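Local coordinates for protein heavy metal cation tricomponent efflux pump ZneA(CzcA-like) (Cupriavidus metallidurans, PDB 4K0J) that exports zinc as a Zn(II)/proton antiporter of the RND superfamily, forming the inner-membrane pump of a heavy-metal efflux system, at residues L350-S355 with V961-T966; I402-N407 with Q427-V432; V915-L920 with A990-G995. All blocks are in the same frame, centred on the assembly; numbering follows the deposited sequence.

All three contacts lie in the membrane-embedded part of the antiporter and on the same side of the chain's centre. Contacts 1 and 2 are neighbours, with centres about 14 Å apart, and they touch directly because helix 399-411 packs against both partners of contact 1. M963 CE lies 3.3 Å from I402 O, and L353 CD1 is 3.6 Å from M405 CG. Contact 3 stands apart: its centre is about 20 Å from that of contact 1 and about 27 Å from that of contact 2. Sequence still ties it to contact 1, since helices 958-970 and 986-997 follow one another along the chain.

Contact 1. Residues L350-S355 with V961-T966; sequences LLFLGS and VLMTAT
L962 meets the far end of the F352 ring, its CB lying 4.4 Å from F352 CZ. This is a light contact, and the leucine also packs on T1001 and L1005. The next residue, M963, makes most of the contact. Its first torsion sets CG anti to the backbone N (chi1 -151°), and CG comes over one face of the F352 ring, displaced toward the rim on the CD2 side, 3.6 Å from CD2 itself. This is a CH-pi contact, with CG 26° from the ring normal as measured at the centroid. The sulfur continues past the ring in the opposite sense to the phenylalanine side chain, reaching it obliquely with SD 4.6 Å from the F352 centroid, and so completes a Met-aromatic pair. The Met-aromatic pair joins the C-terminal end of helix 323-353, which stops just after L353, to helix 958-970; both are predicted to span the membrane. An unbranched, polarisable thioether suits the place, since it can put CG over the ring face and still bring SD to L353, whose CD2 is 4.1 Å from M963 SD where the two side chains cross at about a right angle. Helix 399-411 lies beside the contact, with I402 against M963 and M405 against L353. One turn past L962, T966 approaches the ring obliquely with its hydroxyl, OG1 being 4.5 Å from F352 CE1. That hydroxyl donates its proton to the carbonyl of its own helix, T966 OG1 to L962 O at 2.6 Å, from a position tilted 31° out of the carbonyl plane; threonine can thus stand beside an aromatic ring with its polar group satisfied.

Contact 2. Residues I402-N407 with Q427-V432; sequences IVVMEN and QSVLQV
N407 offers one amide nitrogen to two acceptors on the segment that leads into helix 433-447. The first is a side chain: N407 ND2 donates to Q431 OE1 at 3.3 Å, a weak bond with an N-H...O angle of 154°. The second is main chain: N407 ND2 to S428 O spans 3.1 Å, and this bond is also weak, bent to 130°. The first torsion of N407 places CG anti to the backbone N (chi1 -153°), carrying the amide across to the neighbouring segment. Q431 runs extended beyond CG, and the two amide planes stand 78° apart. S428 O also takes a long, weak bond from Q431 N, at 3.4 Å.

The remaining contacts are apolar and come from beta-branched residues, whose branch at CB brings methyls close to the helix backbone. V404 CG1 meets V429 CG1 at 4.0 Å, the two side chains crossing obliquely. V432 reaches the helix through CG1, which lies 4.3 Å from V404 CA and also approaches V404 CG2 and V403 O. The CB of V432 sits beside the asparagine nitrogen, bringing the valine packing up against the polar pair. Around this contact, N407 also touches R957, while S428 packs on R412. The contact joins two consecutive predicted membrane-spanning parts of the RND transporter.

Asparagine suits its buried position because its two N-H groups can serve separate acceptors without charge. With both bonds weak, the link between helix 399-411 and the connection to helix 433-447 combines modest polar pairing with valine packing.

Contact 3. Residues V915-L920 with A990-G995; sequences VGFIAL and ATVVVG
G916 O is bordered on the other helix by V993 CG2, 3.5 Å away, while it accepts the regular helical bond from L920 N at 2.9 Å. The carbonyl is therefore satisfied within its own helix, and the methyl packs against it purely as an apolar neighbour. Having no side chain, G916 leaves room for V992 to come up to the helix surface, where its CG1 lies against the peptide between G916 and F917.

That same methyl makes a CH-pi contact. V992 CG1 stands 3.4 Å above the F917 ring plane, over its centre and only 8° from the normal, while CG2 sits near the CE1 side. The CB of F917 points away from helix 986-997, but the ring turns back to spread one face over the valine, the two side chains crossing at about a right angle.

One turn after G916, the two branches of L920 divide between neighbouring carbonyls: CD2 is 3.4 Å from V992 O, and CD1 is 3.5 Å from V993 O. L920 CB also touches V993 CG2 at 3.9 Å. The same valine methyl reaches A919 CB at 4.2 Å, where a small residue lets the helices stay close.

This is near-parallel packing of two helices in the membrane domain of the RND transporter, both overlapping predicted membrane spans, crossing at -30° with axes 8.1 Å apart and G916 at the close approach to V992. Helix 891-905 flanks the contact, touching F917 through L899 and L920 through A894; farther along helix 986-997, L997 also packs on L920, while L972 lies against V993.

Contact 1. Residues L350-S355 with V961-T966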
loop_
_atom_site.group_PDB
_atom_site.type_symbol
_atom_site.label_atom_id
_atom_site.label_comp_id
_atom_site.label_asym_id
_atom_site.label_seq_id
_atom_site.Cartn_x
_atom_site.Cartn_y
_atom_site.Cartn_z
ATOM N N LEU C 350 -53.685 9.102 -7.583
ATOM C CA LEU C 350 -54.869 9.869 -7.211
ATOM C C LEU C 350 -56.010 9.622 -8.190
ATOM O O LEU C 350 -57.139 9.349 -7.784
ATOM C CB LEU C 350 -54.540 11.362 -7.173
ATOM C CG LEU C 350 -55.499 12.257 -6.387
ATOM C CD1 LEU C 350 -55.282 12.067 -4.897
ATOM C CD2 LEU C 350 -55.329 13.716 -6.776
ATOM N N LEU C 351 -55.708 9.720 -9.481
ATOM C CA LEU C 351 -56.704 9.501 -10.526
ATOM C C LEU C 351 -57.245 8.071 -10.517
ATOM O O LEU C 351 -58.398 7.833 -10.878
ATOM C CB LEU C 351 -56.118 9.835 -11.900
ATOM C CG LEU C 351 -55.966 11.324 -12.219
ATOM C CD1 LEU C 351 -54.982 11.549 -13.357
ATOM C CD2 LEU C 351 -57.320 11.926 -12.554
ATOM N N PHE C 352 -56.411 7.124 -10.096
ATOM C CA PHE C 352 -56.787 5.715 -10.128
ATOM C C PHE C 352 -57.557 5.256 -8.894
ATOM O O PHE C 352 -58.714 4.851 -9.001
ATOM C CB PHE C 352 -55.560 4.828 -10.358
ATOM C CG PHE C 352 -55.408 4.368 -11.780
ATOM C CD1 PHE C 352 -54.823 5.187 -12.730
ATOM C CD2 PHE C 352 -55.861 3.118 -12.168
ATOM C CE1 PHE C 352 -54.687 4.766 -14.041
ATOM C CE2 PHE C 352 -55.728 2.690 -13.477
ATOM C CZ PHE C 352 -55.141 3.516 -14.414
ATOM N N LEU C 353 -56.917 5.317 -7.728
ATOM C CA LEU C 353 -57.543 4.833 -6.497
ATOM C C LEU C 353 -58.779 5.646 -6.112
ATOM O O LEU C 353 -59.733 5.107 -5.548
ATOM C CB LEU C 353 -56.543 4.827 -5.340
ATOM C CG LEU C 353 -55.282 3.982 -5.521
ATOM C CD1 LEU C 353 -54.427 4.041 -4.266
ATOM C CD2 LEU C 353 -55.627 2.545 -5.876
ATOM N N GLY C 354 -58.755 6.940 -6.415
ATOM C CA GLY C 354 -59.855 7.826 -6.079
ATOM C C GLY C 354 -59.699 8.413 -4.691
ATOM O O GLY C 354 -60.047 9.568 -4.450
ATOM N N SER C 355 -59.172 7.607 -3.777
ATOM C CA SER C 355 -58.941 8.040 -2.405
ATOM C C SER C 355 -57.532 8.601 -2.227
ATOM O O SER C 355 -56.548 7.872 -2.361
ATOM C CB SER C 355 -59.165 6.879 -1.436
ATOM O OG SER C 355 -58.793 7.245 -0.120
ATOM N N VAL C 961 -52.635 -4.011 -13.765
ATOM C CA VAL C 961 -51.692 -3.958 -14.869
ATOM C C VAL C 961 -51.622 -2.564 -15.483
ATOM O O VAL C 961 -50.533 -2.029 -15.679
ATOM C CB VAL C 961 -52.033 -4.993 -15.956
ATOM C CG1 VAL C 961 -51.129 -4.807 -17.165
ATOM C CG2 VAL C 961 -51.900 -6.400 -15.402
ATOM N N LEU C 962 -52.778 -1.977 -15.776
ATOM C CA LEU C 962 -52.812 -0.630 -16.342
ATOM C C LEU C 962 -52.179 0.391 -15.403
ATOM O O LEU C 962 -51.464 1.295 -15.842
ATOM C CB LEU C 962 -54.246 -0.208 -16.669
ATOM C CG LEU C 962 -54.907 -0.886 -17.870
ATOM C CD1 LEU C 962 -56.174 -0.149 -18.264
ATOM C CD2 LEU C 962 -53.941 -0.969 -19.037
ATOM N N MET C 963 -52.439 0.235 -14.109
ATOM C CA MET C 963 -51.940 1.164 -13.103
ATOM C C MET C 963 -50.419 1.121 -13.042
ATOM O O MET C 963 -49.752 2.159 -13.136
ATOM C CB MET C 963 -52.543 0.832 -11.737
ATOM C CG MET C 963 -52.692 2.021 -10.807
ATOM S SD MET C 963 -53.796 1.685 -9.419
ATOM C CE MET C 963 -52.971 0.285 -8.669
ATOM N N THR C 964 -49.880 -0.086 -12.899
ATOM C CA THR C 964 -48.437 -0.295 -12.889
ATOM C C THR C 964 -47.802 0.239 -14.168
ATOM O O THR C 964 -46.820 0.986 -14.129
ATOM C CB THR C 964 -48.085 -1.786 -12.763
ATOM O OG1 THR C 964 -48.718 -2.519 -13.818
ATOM C CG2 THR C 964 -48.548 -2.339 -11.422
ATOM N N ALA C 965 -48.381 -0.149 -15.301
ATOM C CA ALA C 965 -47.877 0.235 -16.614
ATOM C C ALA C 965 -47.996 1.732 -16.868
ATOM O O ALA C 965 -47.414 2.253 -17.819
ATOM C CB ALA C 965 -48.593 -0.536 -17.698
ATOM N N THR C 966 -48.766 2.418 -16.030
ATOM C CA THR C 966 -48.884 3.864 -16.146
ATOM C C THR C 966 -47.864 4.585 -15.276
ATOM O O THR C 966 -47.117 5.434 -15.764
ATOM C CB THR C 966 -50.290 4.354 -15.794
ATOM O OG1 THR C 966 -51.238 3.763 -16.693
ATOM C CG2 THR C 966 -50.362 5.865 -15.918
#

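Contact 2. Residues I402-N407 with Q427-V432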
loop_
_atom_site.group_PDB
_atom_site.type_symbol
_atom_site.label_atom_id
_atom_site.label_comp_id
_atom_site.label_asym_id
_atom_site.label_seq_id
_atom_site.Cartn_x
_atom_site.Cartn_y
_atom_site.Cartn_z
ATOM N N ILE C 402 -48.557 -0.969 -5.188
ATOM C CA ILE C 402 -49.864 -0.570 -5.708
ATOM C C ILE C 402 -50.747 -1.753 -6.104
ATOM O O ILE C 402 -51.969 -1.624 -6.163
ATOM C CB ILE C 402 -49.750 0.415 -6.893
ATOM C CG1 ILE C 402 -49.227 -0.292 -8.142
ATOM C CG2 ILE C 402 -48.867 1.599 -6.524
ATOM C CD1 ILE C 402 -49.076 0.630 -9.331
ATOM N N VAL C 403 -50.134 -2.900 -6.370
ATOM C CA VAL C 403 -50.895 -4.099 -6.703
ATOM C C VAL C 403 -51.649 -4.609 -5.481
ATOM O O VAL C 403 -52.771 -5.104 -5.590
ATOM C CB VAL C 403 -49.988 -5.217 -7.239
ATOM C CG1 VAL C 403 -49.542 -4.901 -8.657
ATOM C CG2 VAL C 403 -48.792 -5.406 -6.325
ATOM N N VAL C 404 -51.017 -4.475 -4.319
ATOM C CA VAL C 404 -51.618 -4.857 -3.051
ATOM C C VAL C 404 -52.818 -3.966 -2.765
ATOM O O VAL C 404 -53.923 -4.448 -2.504
ATOM C CB VAL C 404 -50.606 -4.711 -1.905
ATOM C CG1 VAL C 404 -51.202 -5.218 -0.607
ATOM C CG2 VAL C 404 -49.317 -5.452 -2.242
ATOM N N MET C 405 -52.585 -2.659 -2.830
ATOM C CA MET C 405 -53.628 -1.661 -2.630
ATOM C C MET C 405 -54.795 -1.859 -3.592
ATOM O O MET C 405 -55.955 -1.691 -3.214
ATOM C CB MET C 405 -53.046 -0.256 -2.797
ATOM C CG MET C 405 -54.075 0.851 -2.730
ATOM S SD MET C 405 -54.966 0.860 -1.167
ATOM C CE MET C 405 -53.636 1.224 -0.022
ATOM N N GLU C 406 -54.485 -2.214 -4.836
ATOM C CA GLU C 406 -55.521 -2.479 -5.829
ATOM C C GLU C 406 -56.295 -3.726 -5.429
ATOM O O GLU C 406 -57.517 -3.779 -5.569
ATOM C CB GLU C 406 -54.909 -2.660 -7.223
ATOM C CG GLU C 406 -55.851 -2.331 -8.382
ATOM C CD GLU C 406 -56.921 -3.388 -8.610
ATOM O OE1 GLU C 406 -56.693 -4.562 -8.251
ATOM O OE2 GLU C 406 -57.993 -3.044 -9.152
ATOM N N ASN C 407 -55.581 -4.723 -4.921
ATOM C CA ASN C 407 -56.201 -5.984 -4.533
ATOM C C ASN C 407 -57.012 -5.871 -3.244
ATOM O O ASN C 407 -57.791 -6.763 -2.910
ATOM C CB ASN C 407 -55.142 -7.080 -4.396
ATOM C CG ASN C 407 -55.702 -8.468 -4.642
ATOM O OD1 ASN C 407 -56.567 -8.658 -5.496
ATOM N ND2 ASN C 407 -55.207 -9.447 -3.893
ATOM N N GLN C 427 -55.251 -11.075 4.548
ATOM C CA GLN C 427 -55.860 -12.211 3.874
ATOM C C GLN C 427 -55.821 -11.937 2.378
ATOM O O GLN C 427 -55.753 -12.856 1.562
ATOM C CB GLN C 427 -57.302 -12.412 4.350
ATOM C CG GLN C 427 -58.128 -13.374 3.503
ATOM C CD GLN C 427 -57.525 -14.763 3.424
ATOM O OE1 GLN C 427 -56.982 -15.274 4.402
ATOM N NE2 GLN C 427 -57.616 -15.381 2.251
ATOM N N SER C 428 -55.841 -10.655 2.033
ATOM C CA SER C 428 -55.834 -10.226 0.640
ATOM C C SER C 428 -54.414 -10.033 0.119
ATOM O O SER C 428 -54.163 -10.158 -1.081
ATOM C CB SER C 428 -56.629 -8.929 0.487
ATOM O OG SER C 428 -57.900 -9.044 1.104
ATOM N N VAL C 429 -53.487 -9.734 1.026
ATOM C CA VAL C 429 -52.098 -9.487 0.652
ATOM C C VAL C 429 -51.372 -10.789 0.343
ATOM O O VAL C 429 -50.260 -10.780 -0.181
ATOM C CB VAL C 429 -51.328 -8.730 1.757
ATOM C CG1 VAL C 429 -52.225 -7.692 2.413
ATOM C CG2 VAL C 429 -50.777 -9.700 2.795
ATOM N N LEU C 430 -52.009 -11.908 0.673
ATOM C CA LEU C 430 -51.430 -13.225 0.440
ATOM C C LEU C 430 -51.739 -13.729 -0.966
ATOM O O LEU C 430 -51.014 -14.565 -1.509
ATOM C CB LEU C 430 -51.939 -14.221 1.485
ATOM C CG LEU C 430 -51.014 -14.536 2.664
ATOM C CD1 LEU C 430 -50.525 -13.269 3.342
ATOM C CD2 LEU C 430 -51.725 -15.437 3.664
ATOM N N GLN C 431 -52.818 -13.216 -1.551
ATOM C CA GLN C 431 -53.238 -13.622 -2.888
ATOM C C GLN C 431 -52.207 -13.224 -3.937
ATOM O O GLN C 431 -51.836 -14.020 -4.798
ATOM C CB GLN C 431 -54.588 -12.993 -3.242
ATOM C CG GLN C 431 -55.722 -13.343 -2.291
ATOM C CD GLN C 431 -57.040 -12.708 -2.702
ATOM O OE1 GLN C 431 -57.164 -12.162 -3.799
ATOM N NE2 GLN C 431 -58.031 -12.774 -1.819
ATOM N N VAL C 432 -51.747 -11.981 -3.855
ATOM C CA VAL C 432 -50.823 -11.442 -4.841
ATOM C C VAL C 432 -49.404 -11.371 -4.258
ATOM O O VAL C 432 -48.518 -10.714 -4.805
ATOM C CB VAL C 432 -51.314 -10.060 -5.341
ATOM C CG1 VAL C 432 -51.049 -8.977 -4.299
ATOM C CG2 VAL C 432 -50.697 -9.712 -6.692
#

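Contact 3. Residues V915-L920 with A990-G995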
loop_
_atom_site.group_PDB
_atom_site.type_symbol
_atom_site.label_atom_id
_atom_site.label_comp_id
_atom_site.label_asym_id
_atom_site.label_seq_id
_atom_site.Cartn_x
_atom_site.Cartn_y
_atom_site.Cartn_z
ATOM N N VAL C 915 -29.264 -0.207 -21.157
ATOM C CA VAL C 915 -29.646 -0.291 -19.750
ATOM C C VAL C 915 -31.134 0.030 -19.602
ATOM O O VAL C 915 -31.831 -0.557 -18.771
ATOM C CB VAL C 915 -28.801 0.661 -18.878
ATOM C CG1 VAL C 915 -29.256 0.613 -17.428
ATOM C CG2 VAL C 915 -27.324 0.305 -18.985
ATOM N N GLY C 916 -31.616 0.952 -20.433
ATOM C CA GLY C 916 -33.034 1.256 -20.497
ATOM C C GLY C 916 -33.883 0.027 -20.773
ATOM O O GLY C 916 -34.905 -0.183 -20.125
ATOM N N PHE C 917 -33.463 -0.788 -21.738
ATOM C CA PHE C 917 -34.170 -2.028 -22.050
ATOM C C PHE C 917 -34.080 -3.008 -20.888
ATOM O O PHE C 917 -35.045 -3.719 -20.585
ATOM C CB PHE C 917 -33.613 -2.670 -23.324
ATOM C CG PHE C 917 -34.133 -2.054 -24.593
ATOM C CD1 PHE C 917 -33.356 -1.168 -25.320
ATOM C CD2 PHE C 917 -35.402 -2.360 -25.055
ATOM C CE1 PHE C 917 -33.833 -0.601 -26.486
ATOM C CE2 PHE C 917 -35.884 -1.794 -26.218
ATOM C CZ PHE C 917 -35.098 -0.913 -26.934
ATOM N N ILE C 918 -32.915 -3.041 -20.245
ATOM C CA ILE C 918 -32.721 -3.874 -19.062
ATOM C C ILE C 918 -33.751 -3.515 -17.990
ATOM O O ILE C 918 -34.274 -4.384 -17.288
ATOM C CB ILE C 918 -31.301 -3.704 -18.486
ATOM C CG1 ILE C 918 -30.250 -3.968 -19.566
ATOM C CG2 ILE C 918 -31.091 -4.620 -17.291
ATOM C CD1 ILE C 918 -30.371 -5.325 -20.218
ATOM N N ALA C 919 -34.048 -2.223 -17.886
ATOM C CA ALA C 919 -35.041 -1.726 -16.941
ATOM C C ALA C 919 -36.464 -2.078 -17.369
ATOM O O ALA C 919 -37.263 -2.564 -16.567
ATOM C CB ALA C 919 -34.901 -0.222 -16.780
ATOM N N LEU C 920 -36.770 -1.819 -18.637
ATOM C CA LEU C 920 -38.100 -2.047 -19.198
ATOM C C LEU C 920 -38.530 -3.499 -19.053
ATOM O O LEU C 920 -39.697 -3.796 -18.754
ATOM C CB LEU C 920 -38.111 -1.652 -20.675
ATOM C CG LEU C 920 -39.387 -1.890 -21.484
ATOM C CD1 LEU C 920 -40.534 -1.076 -20.923
ATOM C CD2 LEU C 920 -39.150 -1.543 -22.945
ATOM N N ALA C 990 -35.305 6.660 -20.585
ATOM C CA ALA C 990 -36.636 7.249 -20.546
ATOM C C ALA C 990 -37.432 6.878 -21.791
ATOM O O ALA C 990 -38.560 6.404 -21.706
ATOM C CB ALA C 990 -36.535 8.759 -20.420
ATOM N N THR C 991 -36.823 7.088 -22.949
ATOM C CA THR C 991 -37.457 6.797 -24.225
ATOM C C THR C 991 -37.763 5.310 -24.363
ATOM O O THR C 991 -38.891 4.930 -24.677
ATOM C CB THR C 991 -36.560 7.238 -25.388
ATOM O OG1 THR C 991 -36.128 8.587 -25.172
ATOM C CG2 THR C 991 -37.306 7.152 -26.703
ATOM N N VAL C 992 -36.753 4.479 -24.121
ATOM C CA VAL C 992 -36.900 3.029 -24.222
ATOM C C VAL C 992 -38.032 2.492 -23.347
ATOM O O VAL C 992 -38.855 1.694 -23.803
ATOM C CB VAL C 992 -35.591 2.307 -23.850
ATOM C CG1 VAL C 992 -35.845 0.829 -23.602
ATOM C CG2 VAL C 992 -34.550 2.508 -24.941
ATOM N N VAL C 993 -38.081 2.935 -22.097
ATOM C CA VAL C 993 -39.106 2.457 -21.173
ATOM C C VAL C 993 -40.492 3.024 -21.482
ATOM O O VAL C 993 -41.447 2.267 -21.652
ATOM C CB VAL C 993 -38.746 2.758 -19.706
ATOM C CG1 VAL C 993 -39.928 2.462 -18.807
ATOM C CG2 VAL C 993 -37.529 1.950 -19.278
ATOM N N VAL C 994 -40.596 4.351 -21.551
ATOM C CA VAL C 994 -41.870 5.017 -21.823
ATOM C C VAL C 994 -42.512 4.503 -23.110
ATOM O O VAL C 994 -43.685 4.128 -23.120
ATOM C CB VAL C 994 -41.712 6.555 -21.901
ATOM C CG1 VAL C 994 -42.961 7.199 -22.480
ATOM C CG2 VAL C 994 -41.421 7.127 -20.526
ATOM N N GLY C 995 -41.733 4.471 -24.186
ATOM C CA GLY C 995 -42.226 3.982 -25.460
ATOM C C GLY C 995 -42.468 2.486 -25.452
ATOM O O GLY C 995 -43.439 2.003 -26.035
#